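Long-range contacts in restriction endonuclease r.bpuji (Bacillus pumilus, PDB 2VLA), which binds its cognate DNA through this recognition domain, one part of a longer restriction endonuclease that is expected to cleave DNA: residues R10-R15 against M207-E212; I160-L165 against K194-P199. All coordinates share one frame; numbering follows the deposited sequence. Where two conformers were deposited one is given.

Interaction 1: R10-R15 against M207-E212; sequences RCTIIR and MQHIRE. With nucleotides of chain B; nucleotides of chain C.
Thr12 lays its methyl group on the imidazole of His209: CG2 stands 3.9 Å from the ring centroid and 8° off the ring normal, a CH-pi contact over the face. His209 CG lies between its own backbone N and carbonyl carbon (chi1 56°), against Thr12 CA. At the ring edge ND1 and NE2 each meet a water lying in the ring plane. The water at NE2 accepts from Cys11 N, while the one at ND1 accepts from Arg15 NH2 and, weakly, from Arg10 NH2, so the flat ring meets the loop partly through solvent. The guanidinium of Arg10 stands 80° from this ring and sends NH1 almost straight to a backbone phosphate, 2.9 Å from OP2 of DC7 of chain B.

Arg15 is used differently, as a flat layer. Gln208 OE1 lies over one face, 3.3 Å from NE but at too poor an angle for a hydrogen bond, and C6 of the DC7 base of chain B sits over the centre of the other; NH1 is bonded to O6 of a guanine. Gln208 suits adenine because its amide both accepts and donates: OE1 takes N6 of DA4 of chain C at 2.9 Å, and NE2 gives to N7 at 3.0 Å. The remaining hydrogen of NE2 goes to Glu212 OE2 in an almost straight bond of 2.9 Å, an acceptor that would favour this way round for the amide. Glu212 OE1 is bridged by water to Ile14 O and also accepts from Gly16 N.

Reading a base from a helix in this way is consistent with the recognition helix of a helix-turn-helix. Helix 203-219 faces the loop before helix 22-36; Ile14 of that loop packs on helix 62-76, while helix 157-165 lies against Met207 and Ile210.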
loop_
_atom_site.group_PDB
_atom_site.type_symbol
_atom_site.label_atom_id
_atom_site.label_comp_id
_atom_site.label_asym_id
_atom_site.label_seq_id
_atom_site.Cartn_x
_atom_site.Cartn_y
_atom_site.Cartn_z
ATOM N N ARG A 10 -0.423 5.441 -13.897
ATOM C CA ARG A 10 -0.186 4.165 -13.238
ATOM C C ARG A 10 0.755 4.358 -12.066
ATOM O O ARG A 10 1.886 4.835 -12.231
ATOM C CB ARG A 10 0.384 3.157 -14.243
ATOM C CG ARG A 10 0.622 1.770 -13.655
ATOM C CD ARG A 10 1.009 0.767 -14.700
ATOM N NE ARG A 10 1.091 -0.574 -14.146
ATOM C CZ ARG A 10 2.200 -1.171 -13.716
ATOM N NH1 ARG A 10 3.358 -0.559 -13.748
ATOM N NH2 ARG A 10 2.151 -2.426 -13.267
ATOM N N CYS A 11 0.280 3.997 -10.884
ATOM C CA CYS A 11 0.981 4.257 -9.653
ATOM C C CYS A 11 0.963 2.988 -8.792
ATOM O O CYS A 11 -0.002 2.709 -8.103
ATOM C CB CYS A 11 0.336 5.471 -8.904
ATOM S SG CYS A 11 1.209 6.048 -7.492
ATOM N N THR A 12 2.021 2.207 -8.899
ATOM C CA THR A 12 1.978 0.858 -8.368
ATOM C C THR A 12 2.314 0.788 -6.896
ATOM O O THR A 12 2.880 1.775 -6.293
ATOM C CB THR A 12 2.939 -0.102 -9.109
ATOM O OG1 THR A 12 4.273 0.353 -8.971
ATOM C CG2 THR A 12 2.592 -0.202 -10.568
ATOM N N ILE A 13 1.953 -0.367 -6.303
ATOM C CA ILE A 13 2.570 -0.850 -5.098
ATOM C C ILE A 13 3.210 -2.192 -5.432
ATOM O O ILE A 13 2.932 -2.778 -6.482
ATOM C CB ILE A 13 1.570 -0.989 -3.926
ATOM C CG1 ILE A 13 0.494 -2.054 -4.228
ATOM C CG2 ILE A 13 0.901 0.388 -3.609
ATOM C CD1 ILE A 13 -0.128 -2.646 -2.990
ATOM N N ILE A 14 4.075 -2.646 -4.552
ATOM C CA ILE A 14 4.782 -3.906 -4.689
ATOM C C ILE A 14 3.784 -5.031 -4.883
ATOM O O ILE A 14 2.699 -5.037 -4.301
ATOM C CB ILE A 14 5.684 -4.147 -3.461
ATOM C CG1 ILE A 14 6.952 -3.260 -3.580
ATOM C CG2 ILE A 14 6.066 -5.643 -3.305
ATOM C CD1 ILE A 14 7.757 -3.180 -2.338
ATOM N N ARG A 15 4.125 -5.944 -5.794
ATOM C CA ARG A 15 3.251 -7.066 -6.121
ATOM C C ARG A 15 3.299 -8.139 -5.029
ATOM O O ARG A 15 4.356 -8.484 -4.545
ATOM C CB ARG A 15 3.657 -7.625 -7.479
ATOM C CG ARG A 15 2.691 -8.691 -8.025
ATOM C CD ARG A 15 2.911 -8.974 -9.515
ATOM N NE ARG A 15 2.469 -7.844 -10.321
ATOM C CZ ARG A 15 2.429 -7.839 -11.633
ATOM N NH1 ARG A 15 2.796 -8.921 -12.324
ATOM N NH2 ARG A 15 2.008 -6.777 -12.282
ATOM N N MET A 207 -4.242 -3.663 -13.197
ATOM C CA MET A 207 -5.145 -3.763 -12.070
ATOM C C MET A 207 -4.599 -4.472 -10.823
ATOM O O MET A 207 -5.141 -4.275 -9.737
ATOM C CB MET A 207 -6.455 -4.422 -12.494
ATOM C CG MET A 207 -7.406 -3.490 -13.237
ATOM S SD MET A 207 -8.026 -2.160 -12.216
ATOM C CE MET A 207 -9.032 -3.095 -11.052
ATOM N N GLN A 208 -3.510 -5.213 -10.922
ATOM C CA GLN A 208 -3.172 -6.052 -9.794
ATOM C C GLN A 208 -2.836 -5.179 -8.568
ATOM O O GLN A 208 -3.211 -5.491 -7.459
ATOM C CB GLN A 208 -2.029 -7.022 -10.099
ATOM C CG GLN A 208 -1.732 -7.925 -8.905
ATOM C CD GLN A 208 -0.856 -9.099 -9.216
ATOM O OE1 GLN A 208 -0.518 -9.347 -10.376
ATOM N NE2 GLN A 208 -0.486 -9.841 -8.179
ATOM N N HIS A 209 -2.127 -4.078 -8.794
ATOM C CA HIS A 209 -1.734 -3.193 -7.679
ATOM C C HIS A 209 -2.932 -2.412 -7.104
ATOM O O HIS A 209 -2.903 -1.993 -5.949
ATOM C CB HIS A 209 -0.627 -2.197 -8.102
ATOM C CG HIS A 209 -0.990 -1.374 -9.282
ATOM N ND1 HIS A 209 -0.995 -1.882 -10.559
ATOM C CD2 HIS A 209 -1.382 -0.076 -9.385
ATOM C CE1 HIS A 209 -1.407 -0.951 -11.392
ATOM N NE2 HIS A 209 -1.610 0.169 -10.704
ATOM N N ILE A 210 -3.964 -2.242 -7.904
ATOM C CA ILE A 210 -5.167 -1.617 -7.470
ATOM C C ILE A 210 -6.005 -2.564 -6.638
ATOM O O ILE A 210 -6.420 -2.241 -5.531
ATOM C CB ILE A 210 -5.938 -1.024 -8.661
ATOM C CG1 ILE A 210 -5.086 0.068 -9.316
ATOM C CG2 ILE A 210 -7.287 -0.537 -8.242
ATOM C CD1 ILE A 210 -5.664 0.698 -10.573
ATOM N N ARG A 211 -6.227 -3.766 -7.165
ATOM C CA ARG A 211 -6.890 -4.800 -6.404
ATOM C C ARG A 211 -6.177 -5.044 -5.071
ATOM O O ARG A 211 -6.812 -5.195 -4.042
ATOM C CB ARG A 211 -6.943 -6.110 -7.218
ATOM C CG ARG A 211 -7.382 -7.310 -6.400
ATOM C CD ARG A 211 -8.751 -7.083 -5.753
ATOM N NE ARG A 211 -9.136 -8.187 -4.873
ATOM C CZ ARG A 211 -9.952 -9.174 -5.222
ATOM N NH1 ARG A 211 -10.453 -9.214 -6.443
ATOM N NH2 ARG A 211 -10.255 -10.125 -4.351
ATOM N N GLU A 212 -4.862 -5.132 -5.108
ATOM C CA GLU A 212 -4.118 -5.488 -3.909
ATOM C C GLU A 212 -4.114 -4.396 -2.825
ATOM O O GLU A 212 -4.198 -4.689 -1.674
ATOM C CB GLU A 212 -2.725 -5.961 -4.247
ATOM C CG GLU A 212 -2.804 -7.349 -4.928
ATOM C CD GLU A 212 -1.485 -8.000 -5.264
ATOM O OE1 GLU A 212 -0.435 -7.356 -5.250
ATOM O OE2 GLU A 212 -1.522 -9.227 -5.582
ATOM P P DC B 7 6.958 -2.130 -13.879
ATOM O OP1 DC B 7 7.232 -1.273 -15.045
ATOM O OP2 DC B 7 5.916 -1.709 -12.926
ATOM O "O5'" DC B 7 6.597 -3.625 -14.325
ATOM C "C5'" DC B 7 7.395 -4.290 -15.298
ATOM C "C4'" DC B 7 6.945 -5.735 -15.463
ATOM O "O4'" DC B 7 7.265 -6.495 -14.258
ATOM C "C3'" DC B 7 5.437 -5.936 -15.655
ATOM O "O3'" DC B 7 5.233 -6.927 -16.640
ATOM C "C2'" DC B 7 4.970 -6.490 -14.320
ATOM C "C1'" DC B 7 6.156 -7.329 -13.956
ATOM N N1 DC B 7 6.308 -7.757 -12.553
ATOM C C2 DC B 7 6.874 -9.002 -12.301
ATOM O O2 DC B 7 7.149 -9.732 -13.262
ATOM N N3 DC B 7 7.063 -9.398 -11.026
ATOM C C4 DC B 7 6.783 -8.548 -10.031
ATOM N N4 DC B 7 6.990 -8.941 -8.782
ATOM C C5 DC B 7 6.216 -7.271 -10.275
ATOM C C6 DC B 7 5.992 -6.920 -11.532
ATOM P P DC C 3 -6.192 -12.297 -4.768
ATOM O OP1 DC C 3 -6.590 -12.853 -3.454
ATOM O OP2 DC C 3 -6.216 -10.859 -5.028
ATOM O "O5'" DC C 3 -4.707 -12.780 -5.105
ATOM C "C5'" DC C 3 -4.341 -14.139 -4.916
ATOM C "C4'" DC C 3 -3.001 -14.418 -5.544
ATOM O "O4'" DC C 3 -3.113 -14.387 -6.979
ATOM C "C3'" DC C 3 -1.942 -13.372 -5.214
ATOM O "O3'" DC C 3 -0.684 -13.946 -4.916
ATOM C "C2'" DC C 3 -1.847 -12.560 -6.504
ATOM C "C1'" DC C 3 -1.991 -13.699 -7.478
ATOM N N1 DC C 3 -2.221 -13.326 -8.853
ATOM C C2 DC C 3 -1.706 -14.126 -9.894
ATOM O O2 DC C 3 -1.108 -15.208 -9.632
ATOM N N3 DC C 3 -1.919 -13.723 -11.161
ATOM C C4 DC C 3 -2.579 -12.599 -11.417
ATOM N N4 DC C 3 -2.768 -12.258 -12.683
ATOM C C5 DC C 3 -3.074 -11.781 -10.374
ATOM C C6 DC C 3 -2.844 -12.154 -9.128
ATOM P P DA C 4 -0.161 -14.228 -3.430
ATOM O OP1 DA C 4 -1.017 -15.190 -2.832
ATOM O OP2 DA C 4 0.074 -12.899 -2.810
ATOM O "O5'" DA C 4 1.187 -14.860 -3.856
ATOM C "C5'" DA C 4 1.193 -16.257 -4.254
ATOM C "C4'" DA C 4 2.269 -16.478 -5.286
ATOM O "O4'" DA C 4 1.888 -15.914 -6.564
ATOM C "C3'" DA C 4 3.631 -15.845 -4.948
ATOM O "O3'" DA C 4 4.648 -16.722 -5.398
ATOM C "C2'" DA C 4 3.608 -14.581 -5.786
ATOM C "C1'" DA C 4 2.935 -15.076 -7.050
ATOM N N9 DA C 4 2.366 -14.059 -7.894
ATOM C C8 DA C 4 1.787 -12.865 -7.508
ATOM N N7 DA C 4 1.321 -12.166 -8.507
ATOM C C5 DA C 4 1.596 -12.922 -9.639
ATOM C C6 DA C 4 1.367 -12.724 -10.993
ATOM N N6 DA C 4 0.751 -11.682 -11.546
ATOM N N1 DA C 4 1.771 -13.723 -11.840
ATOM C C2 DA C 4 2.403 -14.808 -11.322
ATOM N N3 DA C 4 2.657 -15.109 -10.076
ATOM C C4 DA C 4 2.238 -14.092 -9.256
HETATM O O HOH W 1 0.179 -4.308 -11.403
HETATM O O HOH W 2 -2.434 2.999 -10.640
HETATM O O HOH W 3 0.536 -5.081 -6.544
HETATM O O HOH W 4 0.646 -6.242 -2.896
#

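Interaction 2: I160-L165 against K194-P199; sequences IAYYVL and KKVRHP
Apolar packing without a single direct hydrogen bond joins the C-terminal part of helix 157-165 to the loop that runs from helix 177-189 toward helix 203-219. Tyr162 carries it. Its ring is overlaid by the aliphatic chain of Lys194, whose CB stands 3.7 Å from the ring centroid and 21° off the normal, a CH-pi contact over the face. With Lys194 bent at chi2 (-75°), CD comes to 3.8 Å from Tyr162 CZ, and CE follows near the hydroxyl, so that the methylenes run across the ring toward its phenolic end. Lysine suits this partly exposed place: four methylenes can cover an aromatic face while the ammonium is carried beyond it.

The loop is extended here, and its side chains alternate: Lys194 and Val196 point to the helix, whereas Lys195 between them points away. Val196 inserts one branch, CG2, at the edge of the Tyr162 ring near its plane; it lies 3.6 Å from Tyr162 CA and 3.8 Å from Ala161 CB. The small alanine lets this methyl come close to the helix backbone. The helix itself finishes with a pi-type turn, marked by the bond from Leu165 N to Ile160 O at 2.8 Å, in which the donor lies five residues after the acceptor instead of four.

Tyr163 meets the same lysine from another side, its OH 3.6 Å from Lys194 CG, with the two side chains crossing at about a right angle. Its hydroxyl is bonded to Asp187 of helix 177-189. The two tyrosines are also neighbours in space, since Tyr162 CD2 lies 3.7 Å above the centre of the Tyr163 ring. Pro5 and Glu6, from the N-terminal residues, pack on Tyr162 as well.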
loop_
_atom_site.group_PDB
_atom_site.type_symbol
_atom_site.label_atom_id
_atom_site.label_comp_id
_atom_site.label_asym_id
_atom_site.label_seq_id
_atom_site.Cartn_x
_atom_site.Cartn_y
_atom_site.Cartn_z
ATOM N N ILE A 160 -13.240 2.624 -8.448
ATOM C CA ILE A 160 -12.149 3.047 -7.586
ATOM C C ILE A 160 -10.817 3.059 -8.354
ATOM O O ILE A 160 -9.958 3.916 -8.124
ATOM C CB ILE A 160 -12.048 2.164 -6.341
ATOM C CG1 ILE A 160 -13.340 2.258 -5.518
ATOM C CG2 ILE A 160 -10.858 2.566 -5.492
ATOM C CD1 ILE A 160 -13.436 1.204 -4.406
ATOM N N ALA A 161 -10.669 2.146 -9.307
ATOM C CA ALA A 161 -9.491 2.115 -10.140
ATOM C C ALA A 161 -9.374 3.362 -11.008
ATOM O O ALA A 161 -8.343 4.012 -11.013
ATOM C CB ALA A 161 -9.493 0.836 -11.033
ATOM N N TYR A 162 -10.411 3.653 -11.787
ATOM C CA TYR A 162 -10.321 4.698 -12.810
ATOM C C TYR A 162 -10.395 6.071 -12.191
ATOM O O TYR A 162 -9.652 6.969 -12.574
ATOM C CB TYR A 162 -11.458 4.548 -13.820
ATOM C CG TYR A 162 -11.412 5.564 -14.941
ATOM C CD1 TYR A 162 -10.578 5.381 -16.031
ATOM C CD2 TYR A 162 -12.151 6.745 -14.865
ATOM C CE1 TYR A 162 -10.496 6.331 -17.033
ATOM C CE2 TYR A 162 -12.083 7.706 -15.867
ATOM C CZ TYR A 162 -11.255 7.493 -16.950
ATOM O OH TYR A 162 -11.193 8.438 -17.959
ATOM N N TYR A 163 -11.330 6.237 -11.273
ATOM C CA TYR A 163 -11.622 7.580 -10.757
ATOM C C TYR A 163 -10.724 7.991 -9.595
ATOM O O TYR A 163 -10.595 9.193 -9.307
ATOM C CB TYR A 163 -13.088 7.702 -10.357
ATOM C CG TYR A 163 -14.070 7.612 -11.508
ATOM C CD1 TYR A 163 -14.374 8.722 -12.274
ATOM C CD2 TYR A 163 -14.705 6.413 -11.815
ATOM C CE1 TYR A 163 -15.284 8.656 -13.316
ATOM C CE2 TYR A 163 -15.606 6.332 -12.860
ATOM C CZ TYR A 163 -15.909 7.462 -13.589
ATOM O OH TYR A 163 -16.816 7.358 -14.621
ATOM N N VAL A 164 -10.103 7.028 -8.921
ATOM C CA VAL A 164 -9.299 7.299 -7.723
ATOM C C VAL A 164 -7.852 6.828 -7.868
ATOM O O VAL A 164 -6.951 7.652 -8.045
ATOM C CB VAL A 164 -9.943 6.691 -6.467
ATOM C CG1 VAL A 164 -9.084 6.930 -5.224
ATOM C CG2 VAL A 164 -11.354 7.211 -6.293
ATOM N N LEU A 165 -7.619 5.496 -7.936
ATOM C CA LEU A 165 -6.257 4.999 -7.755
ATOM C C LEU A 165 -5.380 5.078 -9.009
ATOM O O LEU A 165 -4.160 4.920 -8.916
ATOM C CB LEU A 165 -6.247 3.594 -7.183
ATOM C CG LEU A 165 -6.550 3.514 -5.685
ATOM C CD1 LEU A 165 -6.655 2.051 -5.274
ATOM C CD2 LEU A 165 -5.483 4.229 -4.825
ATOM N N LYS A 194 -16.373 3.054 -16.840
ATOM C CA LYS A 194 -14.943 3.178 -17.074
ATOM C C LYS A 194 -14.158 2.030 -16.448
ATOM O O LYS A 194 -14.527 1.506 -15.401
ATOM C CB LYS A 194 -14.428 4.521 -16.508
ATOM C CG LYS A 194 -14.946 5.745 -17.243
ATOM C CD LYS A 194 -14.249 5.931 -18.588
ATOM C CE LYS A 194 -14.607 7.272 -19.227
ATOM N NZ LYS A 194 -14.383 7.257 -20.695
ATOM N N LYS A 195 -13.059 1.668 -17.099
ATOM C CA LYS A 195 -12.111 0.702 -16.559
ATOM C C LYS A 195 -10.695 1.164 -16.854
ATOM O O LYS A 195 -10.481 2.040 -17.696
ATOM C CB LYS A 195 -12.344 -0.678 -17.174
ATOM C CG LYS A 195 -13.668 -1.303 -16.785
ATOM C CD LYS A 195 -13.769 -2.736 -17.254
ATOM C CE LYS A 195 -15.130 -3.330 -16.922
ATOM N NZ LYS A 195 -15.290 -4.709 -17.464
ATOM N N VAL A 196 -9.729 0.602 -16.140
ATOM C CA VAL A 196 -8.324 0.907 -16.392
ATOM C C VAL A 196 -7.682 -0.240 -17.177
ATOM O O VAL A 196 -7.581 -1.339 -16.684
ATOM C CB VAL A 196 -7.565 1.085 -15.062
ATOM C CG1 VAL A 196 -6.085 1.272 -15.322
ATOM C CG2 VAL A 196 -8.162 2.269 -14.260
ATOM N N ARG A 197 -7.197 0.080 -18.377
ATOM C CA ARG A 197 -6.495 -0.866 -19.219
ATOM C C ARG A 197 -5.364 -0.096 -19.926
ATOM O O ARG A 197 -5.386 1.139 -19.986
ATOM C CB ARG A 197 -7.451 -1.489 -20.257
ATOM C CG ARG A 197 -8.602 -2.343 -19.654
ATOM C CD ARG A 197 -8.080 -3.613 -18.981
ATOM N NE ARG A 197 -9.163 -4.486 -18.515
ATOM C CZ ARG A 197 -9.730 -4.419 -17.311
ATOM N NH1 ARG A 197 -9.361 -3.475 -16.444
ATOM N NH2 ARG A 197 -10.706 -5.261 -16.985
ATOM N N HIS A 198 -4.393 -0.828 -20.440
ATOM C CA HIS A 198 -3.218 -0.250 -21.075
ATOM C C HIS A 198 -2.967 -0.982 -22.387
ATOM O O HIS A 198 -3.225 -2.178 -22.483
ATOM C CB HIS A 198 -1.996 -0.397 -20.154
ATOM C CG HIS A 198 -2.115 0.371 -18.876
ATOM N ND1 HIS A 198 -2.704 -0.155 -17.750
ATOM C CD2 HIS A 198 -1.776 1.645 -18.565
ATOM C CE1 HIS A 198 -2.686 0.750 -16.789
ATOM N NE2 HIS A 198 -2.140 1.854 -17.264
ATOM N N PRO A 199 -2.511 -0.252 -23.420
ATOM C CA PRO A 199 -2.439 -0.822 -24.758
ATOM C C PRO A 199 -1.498 -2.005 -24.805
ATOM O O PRO A 199 -0.337 -1.880 -24.440
ATOM C CB PRO A 199 -1.897 0.319 -25.622
ATOM C CG PRO A 199 -1.885 1.517 -24.785
ATOM C CD PRO A 199 -2.089 1.157 -23.376
#

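How the interactions relate
The two contacts lie side by side, their centres about 11 Å apart, and along the chain both segments of interaction 2 fall between those of interaction 1. They meet through the side of helix 203-219 turned from the loop 10-15: Met207 SD is 3.5 Å from Ala161 CB, and Ile210 CG2 is 3.8 Å from the same methyl and 4.0 Å from Leu165 CD1. Met207 CG also packs on Arg197 NH1, 3.8 Å away. Interaction 1 touches the DNA directly, whereas the nearest atom of interaction 2 is about 8 Å from it. Helix 157-165 and the loop 194-199 thus lie behind the helix that contacts the adenine, as a second layer with respect to the DNA.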